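Local coordinates for putative lipoprotein (Clostridium perfringens ATCC 13124, PDB 4R7R), which is of unknown function but has an alpha-beta fold and may bind lipid, at residues 26-31 / 71-76; 55-60 / 107-112. All blocks are in the same frame, centred on the assembly; numbering follows the deposited sequence.

How the contacts relate
Contacts 1 and 2 lie toward the two ends of one seven-stranded antiparallel sheet, whose strands run in the order 35-37, 24-29, 70-75, 80-85, 90-95, 103-106, 58-59. Contact 1 pairs two adjacent strands near one end; contact 2 lies at the other, where the turn before edge strand 58-59 meets the loop that follows strand 103-106. Their centres are about 21 Å apart, on opposite sides of the chain's centre, and their nearest atoms are about 8 Å apart. The segments alternate along the chain (26-31, 55-60, 71-76, 107-112), so the sequence passes back and forth between the two regions within a single domain.

Contact 1: 26-31 / 71-76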
ATOM      1  N   ARG A  26      -7.679   7.159  -0.476  1.00 33.81           N
ATOM      2  CA  ARG A  26      -7.319   8.360  -1.190  1.00 35.35           C
ATOM      3  C   ARG A  26      -6.027   8.123  -1.916  1.00 34.18           C
ATOM      4  O   ARG A  26      -5.081   7.626  -1.325  1.00 33.16           O
ATOM      5  CB  ARG A  26      -7.165   9.530  -0.239  1.00 38.81           C
ATOM      6  CG  ARG A  26      -8.256  10.529  -0.358  1.00 43.73           C
ATOM      7  CD  ARG A  26      -8.146  11.556   0.747  1.00 47.90           C
ATOM      8  NE  ARG A  26      -7.937  10.958   2.065  1.00 48.14           N
ATOM      9  CZ  ARG A  26      -6.859  11.168   2.814  1.00 48.22           C
ATOM     10  NH1 ARG A  26      -5.885  11.962   2.372  1.00 48.36           N
ATOM     11  NH2 ARG A  26      -6.756  10.593   4.006  1.00 48.49           N
ATOM     12  N   LEU A  27      -5.999   8.460  -3.199  1.00 34.95           N
ATOM     13  CA  LEU A  27      -4.791   8.363  -3.998  1.00 35.03           C
ATOM     14  C   LEU A  27      -4.197   9.749  -4.238  1.00 37.66           C
ATOM     15  O   LEU A  27      -4.913  10.689  -4.597  1.00 38.64           O
ATOM     16  CB  LEU A  27      -5.079   7.688  -5.338  1.00 35.69           C
ATOM     17  CG  LEU A  27      -5.539   6.235  -5.354  1.00 36.32           C
ATOM     18  CD1 LEU A  27      -5.525   5.706  -6.779  1.00 37.02           C
ATOM     19  CD2 LEU A  27      -4.639   5.399  -4.475  1.00 35.43           C
ATOM     20  N   LEU A  28      -2.887   9.863  -4.040  1.00 37.27           N
ATOM     21  CA  LEU A  28      -2.155  11.084  -4.348  1.00 37.49           C
ATOM     22  C   LEU A  28      -1.080  10.843  -5.425  1.00 37.24           C
ATOM     23  O   LEU A  28      -0.197  10.001  -5.245  1.00 36.34           O
ATOM     24  CB  LEU A  28      -1.510  11.641  -3.076  1.00 35.48           C
ATOM     25  CG  LEU A  28      -0.735  12.947  -3.252  1.00 36.30           C
ATOM     26  CD1 LEU A  28      -1.704  14.054  -3.585  1.00 37.16           C
ATOM     27  CD2 LEU A  28       0.053  13.277  -2.003  1.00 30.09           C
ATOM     28  N   ASP A  29      -1.158  11.588  -6.532  1.00 39.14           N
ATOM     29  CA  ASP A  29      -0.127  11.566  -7.578  1.00 40.18           C
ATOM     30  C   ASP A  29       1.089  12.381  -7.099  1.00 39.79           C
ATOM     31  O   ASP A  29       0.972  13.574  -6.833  1.00 40.11           O
ATOM     32  CB  ASP A  29      -0.706  12.123  -8.896  1.00 46.11           C
ATOM     33  CG  ASP A  29       0.215  11.913 -10.116  1.00 51.98           C
ATOM     34  OD1 ASP A  29       1.444  12.087  -9.990  1.00 53.13           O
ATOM     35  OD2 ASP A  29      -0.301  11.596 -11.222  1.00 55.62           O
HETATM   36  N   MSE A  30       2.251  11.742  -6.978  1.00 39.92           N
HETATM   37  CA  MSE A  30       3.424  12.419  -6.414  1.00 43.50           C
HETATM   38  C   MSE A  30       4.174  13.302  -7.416  1.00 48.23           C
HETATM   39  O   MSE A  30       5.152  13.952  -7.063  1.00 51.73           O
HETATM   40  CB  MSE A  30       4.396  11.396  -5.813  1.00 42.14           C
HETATM   41  CG  MSE A  30       3.906  10.761  -4.521  1.00 39.72           C
HETATM   42 SE   MSE A  30       3.268  12.090  -3.256  0.61 46.98          SE
HETATM   43  CE  MSE A  30       4.970  12.461  -2.368  1.00 36.96           C
ATOM     44  N   ASN A  31       3.707  13.338  -8.657  0.96 51.11           N
ATOM     45  CA  ASN A  31       4.332  14.165  -9.679  0.96 57.24           C
ATOM     46  C   ASN A  31       3.588  15.495  -9.838  0.96 60.82           C
ATOM     47  O   ASN A  31       4.194  16.527 -10.119  0.96 64.07           O
ATOM     48  CB  ASN A  31       4.385  13.398 -11.004  0.96 60.75           C
ATOM     49  CG  ASN A  31       4.839  14.261 -12.171  0.96 68.29           C
ATOM     50  OD1 ASN A  31       4.055  15.040 -12.720  0.96 70.64           O
ATOM     51  ND2 ASN A  31       6.104  14.113 -12.571  0.96 71.61           N
ATOM     52  N   LYS A  71       0.867   7.781  -3.582  1.00 26.05           N
ATOM     53  CA  LYS A  71       0.639   7.592  -2.169  1.00 27.26           C
ATOM     54  C   LYS A  71      -0.819   7.192  -1.971  1.00 25.52           C
ATOM     55  O   LYS A  71      -1.743   7.872  -2.441  1.00 24.98           O
ATOM     56  CB  LYS A  71       0.980   8.873  -1.414  1.00 30.70           C
ATOM     57  CG  LYS A  71       1.649   8.670  -0.079  1.00 35.15           C
ATOM     58  CD  LYS A  71       2.119  10.013   0.516  1.00 38.00           C
ATOM     59  CE  LYS A  71       2.797   9.787   1.850  1.00 38.32           C
ATOM     60  NZ  LYS A  71       4.128   9.168   1.681  1.00 38.40           N
ATOM     61  N   ILE A  72      -1.012   6.066  -1.300  1.00 26.03           N
ATOM     62  CA  ILE A  72      -2.333   5.564  -0.963  1.00 26.73           C
ATOM     63  C   ILE A  72      -2.675   5.807   0.529  1.00 29.89           C
ATOM     64  O   ILE A  72      -1.999   5.299   1.438  1.00 29.72           O
ATOM     65  CB  ILE A  72      -2.423   4.060  -1.297  1.00 30.20           C
ATOM     66  CG1 ILE A  72      -2.114   3.828  -2.788  1.00 32.59           C
ATOM     67  CG2 ILE A  72      -3.782   3.497  -0.899  1.00 33.30           C
ATOM     68  CD1 ILE A  72      -2.260   2.351  -3.295  1.00 21.71           C
ATOM     69  N   PHE A  73      -3.719   6.595   0.776  1.00 29.13           N
ATOM     70  CA  PHE A  73      -4.186   6.839   2.141  1.00 29.14           C
ATOM     71  C   PHE A  73      -5.379   5.967   2.443  1.00 31.98           C
ATOM     72  O   PHE A  73      -6.458   6.148   1.871  1.00 33.90           O
ATOM     73  CB  PHE A  73      -4.534   8.314   2.352  1.00 27.65           C
ATOM     74  CG  PHE A  73      -3.339   9.204   2.307  1.00 28.41           C
ATOM     75  CD1 PHE A  73      -2.519   9.334   3.412  1.00 28.72           C
ATOM     76  CD2 PHE A  73      -2.994   9.866   1.136  1.00 28.56           C
ATOM     77  CE1 PHE A  73      -1.395  10.138   3.377  1.00 28.48           C
ATOM     78  CE2 PHE A  73      -1.875  10.671   1.093  1.00 27.82           C
ATOM     79  CZ  PHE A  73      -1.067  10.804   2.220  1.00 28.14           C
ATOM     80  N   ILE A  74      -5.171   4.998   3.325  1.00 32.58           N
ATOM     81  CA  ILE A  74      -6.240   4.101   3.729  1.00 34.99           C
ATOM     82  C   ILE A  74      -6.809   4.600   5.047  1.00 38.77           C
ATOM     83  O   ILE A  74      -6.136   4.599   6.087  1.00 39.19           O
ATOM     84  CB  ILE A  74      -5.761   2.660   3.870  1.00 34.88           C
ATOM     85  CG1 ILE A  74      -5.154   2.184   2.553  1.00 33.50           C
ATOM     86  CG2 ILE A  74      -6.915   1.760   4.262  1.00 34.98           C
ATOM     87  CD1 ILE A  74      -4.425   0.867   2.673  1.00 34.41           C
ATOM     88  N   ASP A  75      -8.046   5.066   4.978  1.00 43.26           N
ATOM     89  CA  ASP A  75      -8.699   5.683   6.114  1.00 49.36           C
ATOM     90  C   ASP A  75      -9.684   4.690   6.698  1.00 52.04           C
ATOM     91  O   ASP A  75     -10.753   4.461   6.137  1.00 53.40           O
ATOM     92  CB  ASP A  75      -9.405   6.986   5.697  1.00 53.29           C
ATOM     93  CG  ASP A  75      -8.498   7.917   4.873  1.00 56.02           C
ATOM     94  OD1 ASP A  75      -7.652   8.599   5.495  1.00 58.15           O
ATOM     95  OD2 ASP A  75      -8.623   7.972   3.614  1.00 54.96           O
ATOM     96  N   LEU A  76      -9.300   4.065   7.804  1.00 57.51           N
ATOM     97  CA  LEU A  76     -10.217   3.205   8.543  1.00 65.41           C
ATOM     98  C   LEU A  76     -10.972   4.070   9.546  1.00 71.32           C
ATOM     99  O   LEU A  76     -10.831   5.296   9.537  1.00 72.58           O
ATOM    100  CB  LEU A  76      -9.475   2.067   9.246  1.00 66.20           C
ATOM    101  CG  LEU A  76      -8.554   1.228   8.354  1.00 64.58           C
ATOM    102  CD1 LEU A  76      -7.092   1.512   8.670  1.00 62.83           C
ATOM    103  CD2 LEU A  76      -8.857  -0.250   8.499  1.00 67.29           C
TER
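The guanidinium of Arg26 lies over CB of Phe73, which sits 3.5 Å above its plane toward the rim, and its plane is only 9° from that of the phenyl ring. This overlap crosses two neighbouring antiparallel strands, 24-29 and 70-75, of the seven-stranded sheet. NH1 of Arg26 is 3.8 Å from CG of Phe73, while its NH2 reaches past CB of Phe73 to the carboxylate of Asp75. A bend at chi3 (-47°) sets NE of Arg26 facing the same acidic group. The salt bridge from Arg26 NH2 to Asp75 OD1 is 2.6 Å long and uses the syn side of the oxygen, with the two flat groups nearly coplanar at 23°; the NE to OD2 bond of the pair is weak. NH1 of Arg26 has a second carboxylate in Glu35 on the next strand. Lys80 brings a like charge close to NH2 of Arg26, and Asp75, which touches both, probably eases it.

Beneath these side chains the ladder is regular. Arg26 and Phe73 form one hydrogen-bonded pair, with Phe73 N 2.7 Å from Arg26 O. Leu28 and Lys71 form the next, with Leu28 N 2.8 Å from Lys71 O. On the face shared with Arg26 and Phe73, Leu28 CB meets the ring edge at Phe73 CE2, 4.3 Å away. The amine of Lys71 runs off to Asp84 and Tyr94. The intervening non-hydrogen-bonded pair, Leu27 and Ile72, faces the other way, against helix 116-125. Leu27 contacts Val123 and Phe124 there, and Ile72 contacts Cys120, so this pair joins sheet to helix, while Arg26 and Lys71 project from the opposite face. Leu27 and Ile72 lie side by side and point the same way, with Leu27 CD2 packed 3.4 Å from Ile72 CG1.

Contact 2: 55-60 / 107-112; sequences DSNFIN and LKDIPN
With CG anti to its carbonyl carbon (chi1 -68°), Asn57 extends its amide toward Asp109, whose own CG stands between the backbone N and the carbonyl carbon (chi1 60°). The two side chains meet tip to tip, joining the 3-10 turn 55-57, which leads into edge strand 58-59, to the loop between strand 103-106 and helix 116-125. Asn57 ND2 donates a hydrogen bond to Asp109 OD2; the modelled length of 2.4 Å is very short and its exact value doubtful. Amide and carboxylate planes are turned 78° apart, so the groups meet steeply inclined and not flat against one another.

Asn57 is buried, and its amide is gripped from both ends: ND2 also donates to the backbone O of Ser106, while OD1 accepts from the backbone N of Lys54. These two bonds fix the rotation of the amide and present ND2 to the exposed aspartate. The backbone of Asn57 bonds to Ser106 as well, extending the pairing of strand 103-106 with edge strand 58-59 into the turn. Ile110, which packs on Leu49 and Ser52 of helix 45-52, brings its CG2 methyl to 3.8 Å from Asn57 ND2.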
ATOM      1  N   ASP A  55       4.517 -14.680   2.752  1.00 44.10           N
ATOM      2  CA  ASP A  55       5.576 -14.166   3.616  1.00 43.86           C
ATOM      3  C   ASP A  55       6.837 -13.732   2.860  1.00 38.48           C
ATOM      4  O   ASP A  55       7.557 -12.839   3.306  1.00 35.37           O
ATOM      5  CB  ASP A  55       5.942 -15.218   4.663  1.00 52.23           C
ATOM      6  CG  ASP A  55       4.720 -15.937   5.215  1.00 61.17           C
ATOM      7  OD1 ASP A  55       4.307 -15.630   6.362  1.00 64.16           O
ATOM      8  OD2 ASP A  55       4.173 -16.809   4.489  1.00 65.11           O
ATOM      9  N   SER A  56       7.102 -14.361   1.721  1.00 36.54           N
ATOM     10  CA  SER A  56       8.270 -14.018   0.918  1.00 36.30           C
ATOM     11  C   SER A  56       8.127 -12.665   0.215  1.00 34.75           C
ATOM     12  O   SER A  56       9.082 -12.165  -0.376  1.00 36.68           O
ATOM     13  CB  SER A  56       8.528 -15.114  -0.113  1.00 38.26           C
ATOM     14  OG  SER A  56       7.355 -15.371  -0.868  1.00 40.69           O
ATOM     15  N   ASN A  57       6.933 -12.079   0.270  1.00 31.46           N
ATOM     16  CA  ASN A  57       6.707 -10.750  -0.279  1.00 28.40           C
ATOM     17  C   ASN A  57       7.317  -9.664   0.592  1.00 30.07           C
ATOM     18  O   ASN A  57       7.538  -8.551   0.134  1.00 32.37           O
ATOM     19  CB  ASN A  57       5.216 -10.488  -0.436  1.00 26.93           C
ATOM     20  CG  ASN A  57       4.582 -11.351  -1.504  1.00 27.33           C
ATOM     21  OD1 ASN A  57       3.730 -12.189  -1.210  1.00 31.09           O
ATOM     22  ND2 ASN A  57       4.989 -11.148  -2.748  1.00 24.09           N
ATOM     23  N   PHE A  58       7.569  -9.983   1.858  1.00 32.49           N
ATOM     24  CA  PHE A  58       8.099  -9.012   2.810  1.00 32.96           C
ATOM     25  C   PHE A  58       9.611  -9.005   2.787  1.00 36.30           C
ATOM     26  O   PHE A  58      10.247 -10.013   3.081  1.00 37.25           O
ATOM     27  CB  PHE A  58       7.589  -9.319   4.217  1.00 34.78           C
ATOM     28  CG  PHE A  58       6.102  -9.230   4.332  1.00 34.43           C
ATOM     29  CD1 PHE A  58       5.482  -8.004   4.556  1.00 33.38           C
ATOM     30  CD2 PHE A  58       5.306 -10.361   4.160  1.00 33.79           C
ATOM     31  CE1 PHE A  58       4.088  -7.906   4.641  1.00 29.99           C
ATOM     32  CE2 PHE A  58       3.910 -10.272   4.247  1.00 30.88           C
ATOM     33  CZ  PHE A  58       3.304  -9.034   4.490  1.00 28.65           C
ATOM     34  N   ILE A  59      10.191  -7.864   2.437  1.00 36.64           N
ATOM     35  CA  ILE A  59      11.644  -7.768   2.357  1.00 39.71           C
ATOM     36  C   ILE A  59      12.212  -6.777   3.376  1.00 45.26           C
ATOM     37  O   ILE A  59      11.464  -6.086   4.071  1.00 44.48           O
ATOM     38  CB  ILE A  59      12.085  -7.361   0.945  1.00 37.72           C
ATOM     39  CG1 ILE A  59      11.533  -5.975   0.592  1.00 30.59           C
ATOM     40  CG2 ILE A  59      11.604  -8.379  -0.054  1.00 32.30           C
ATOM     41  CD1 ILE A  59      11.961  -5.470  -0.743  1.00 30.17           C
ATOM     42  N   ASN A  60      13.537  -6.715   3.453  1.00 48.70           N
ATOM     43  CA  ASN A  60      14.225  -5.814   4.374  1.00 52.00           C
ATOM     44  C   ASN A  60      14.220  -4.351   3.941  1.00 48.33           C
ATOM     45  O   ASN A  60      13.954  -4.033   2.781  1.00 45.23           O
ATOM     46  CB  ASN A  60      15.672  -6.273   4.559  1.00 51.89           C
ATOM     47  CG  ASN A  60      15.773  -7.630   5.236  1.00 61.05           C
ATOM     48  OD1 ASN A  60      15.688  -7.733   6.461  1.00 61.20           O
ATOM     49  ND2 ASN A  60      15.957  -8.681   4.439  1.00 62.19           N
ATOM     50  N   LEU A 107       6.107  -6.938  -4.826  1.00 33.85           N
ATOM     51  CA  LEU A 107       4.832  -7.486  -5.297  1.00 32.55           C
ATOM     52  C   LEU A 107       4.943  -8.196  -6.624  1.00 34.98           C
ATOM     53  O   LEU A 107       3.958  -8.298  -7.340  1.00 36.47           O
ATOM     54  CB  LEU A 107       3.780  -6.374  -5.438  1.00 29.05           C
ATOM     55  CG  LEU A 107       3.477  -5.584  -4.169  1.00 27.67           C
ATOM     56  CD1 LEU A 107       2.303  -4.613  -4.373  1.00 28.13           C
ATOM     57  CD2 LEU A 107       3.198  -6.544  -3.037  1.00 27.16           C
ATOM     58  N   LYS A 108       6.124  -8.678  -6.973  1.00 37.88           N
ATOM     59  CA  LYS A 108       6.288  -9.294  -8.285  1.00 42.33           C
ATOM     60  C   LYS A 108       5.473 -10.590  -8.460  1.00 44.60           C
ATOM     61  O   LYS A 108       4.938 -10.849  -9.552  1.00 46.32           O
ATOM     62  CB  LYS A 108       7.770  -9.549  -8.563  1.00 45.17           C
ATOM     63  CG  LYS A 108       8.483  -8.311  -9.053  1.00 46.76           C
ATOM     64  CD  LYS A 108       9.898  -8.217  -8.521  1.00 49.43           C
ATOM     65  CE  LYS A 108      10.520  -6.875  -8.889  1.00 49.18           C
ATOM     66  NZ  LYS A 108      10.293  -6.543 -10.332  1.00 50.29           N
ATOM     67  N   ASP A 109       5.346 -11.391  -7.404  1.00 44.25           N
ATOM     68  CA  ASP A 109       4.662 -12.679  -7.554  1.00 46.38           C
ATOM     69  C   ASP A 109       3.136 -12.635  -7.320  1.00 41.27           C
ATOM     70  O   ASP A 109       2.454 -13.634  -7.524  1.00 42.00           O
ATOM     71  CB  ASP A 109       5.300 -13.741  -6.626  1.00 51.44           C
ATOM     72  CG  ASP A 109       5.225 -13.370  -5.143  1.00 52.84           C
ATOM     73  OD1 ASP A 109       5.812 -14.105  -4.310  1.00 55.69           O
ATOM     74  OD2 ASP A 109       4.592 -12.349  -4.799  1.00 51.59           O
ATOM     75  N   ILE A 110       2.593 -11.499  -6.902  1.00 36.19           N
ATOM     76  CA  ILE A 110       1.168 -11.470  -6.568  1.00 34.89           C
ATOM     77  C   ILE A 110       0.329 -11.389  -7.835  1.00 34.16           C
ATOM     78  O   ILE A 110       0.836 -11.005  -8.886  1.00 34.16           O
ATOM     79  CB  ILE A 110       0.809 -10.299  -5.632  1.00 31.38           C
ATOM     80  CG1 ILE A 110       0.856  -8.989  -6.388  1.00 29.75           C
ATOM     81  CG2 ILE A 110       1.694 -10.302  -4.372  1.00 31.08           C
ATOM     82  CD1 ILE A 110      -0.105  -8.012  -5.846  1.00 28.87           C
ATOM     83  N   PRO A 111      -0.954 -11.771  -7.751  1.00 34.81           N
ATOM     84  CA  PRO A 111      -1.768 -11.753  -8.976  1.00 27.51           C
ATOM     85  C   PRO A 111      -1.801 -10.372  -9.655  1.00 34.33           C
ATOM     86  O   PRO A 111      -1.805  -9.331  -8.967  1.00 24.48           O
ATOM     87  CB  PRO A 111      -3.157 -12.160  -8.479  1.00 29.70           C
ATOM     88  CG  PRO A 111      -2.881 -12.985  -7.227  1.00 27.92           C
ATOM     89  CD  PRO A 111      -1.676 -12.352  -6.599  1.00 26.77           C
ATOM     90  N   ASN A 112      -1.819 -10.373 -10.993  1.00 31.77           N
ATOM     91  CA  ASN A 112      -1.731  -9.140 -11.770  1.00 30.18           C
ATOM     92  C   ASN A 112      -2.799  -8.113 -11.399  1.00 28.90           C
ATOM     93  O   ASN A 112      -2.537  -6.905 -11.399  1.00 28.68           O
ATOM     94  CB  ASN A 112      -1.819  -9.447 -13.272  1.00 30.97           C
ATOM     95  CG  ASN A 112      -0.618 -10.230 -13.780  1.00 33.33           C
ATOM     96  OD1 ASN A 112       0.529  -9.919 -13.444  1.00 35.32           O
ATOM     97  ND2 ASN A 112      -0.874 -11.258 -14.586  1.00 34.01           N
TER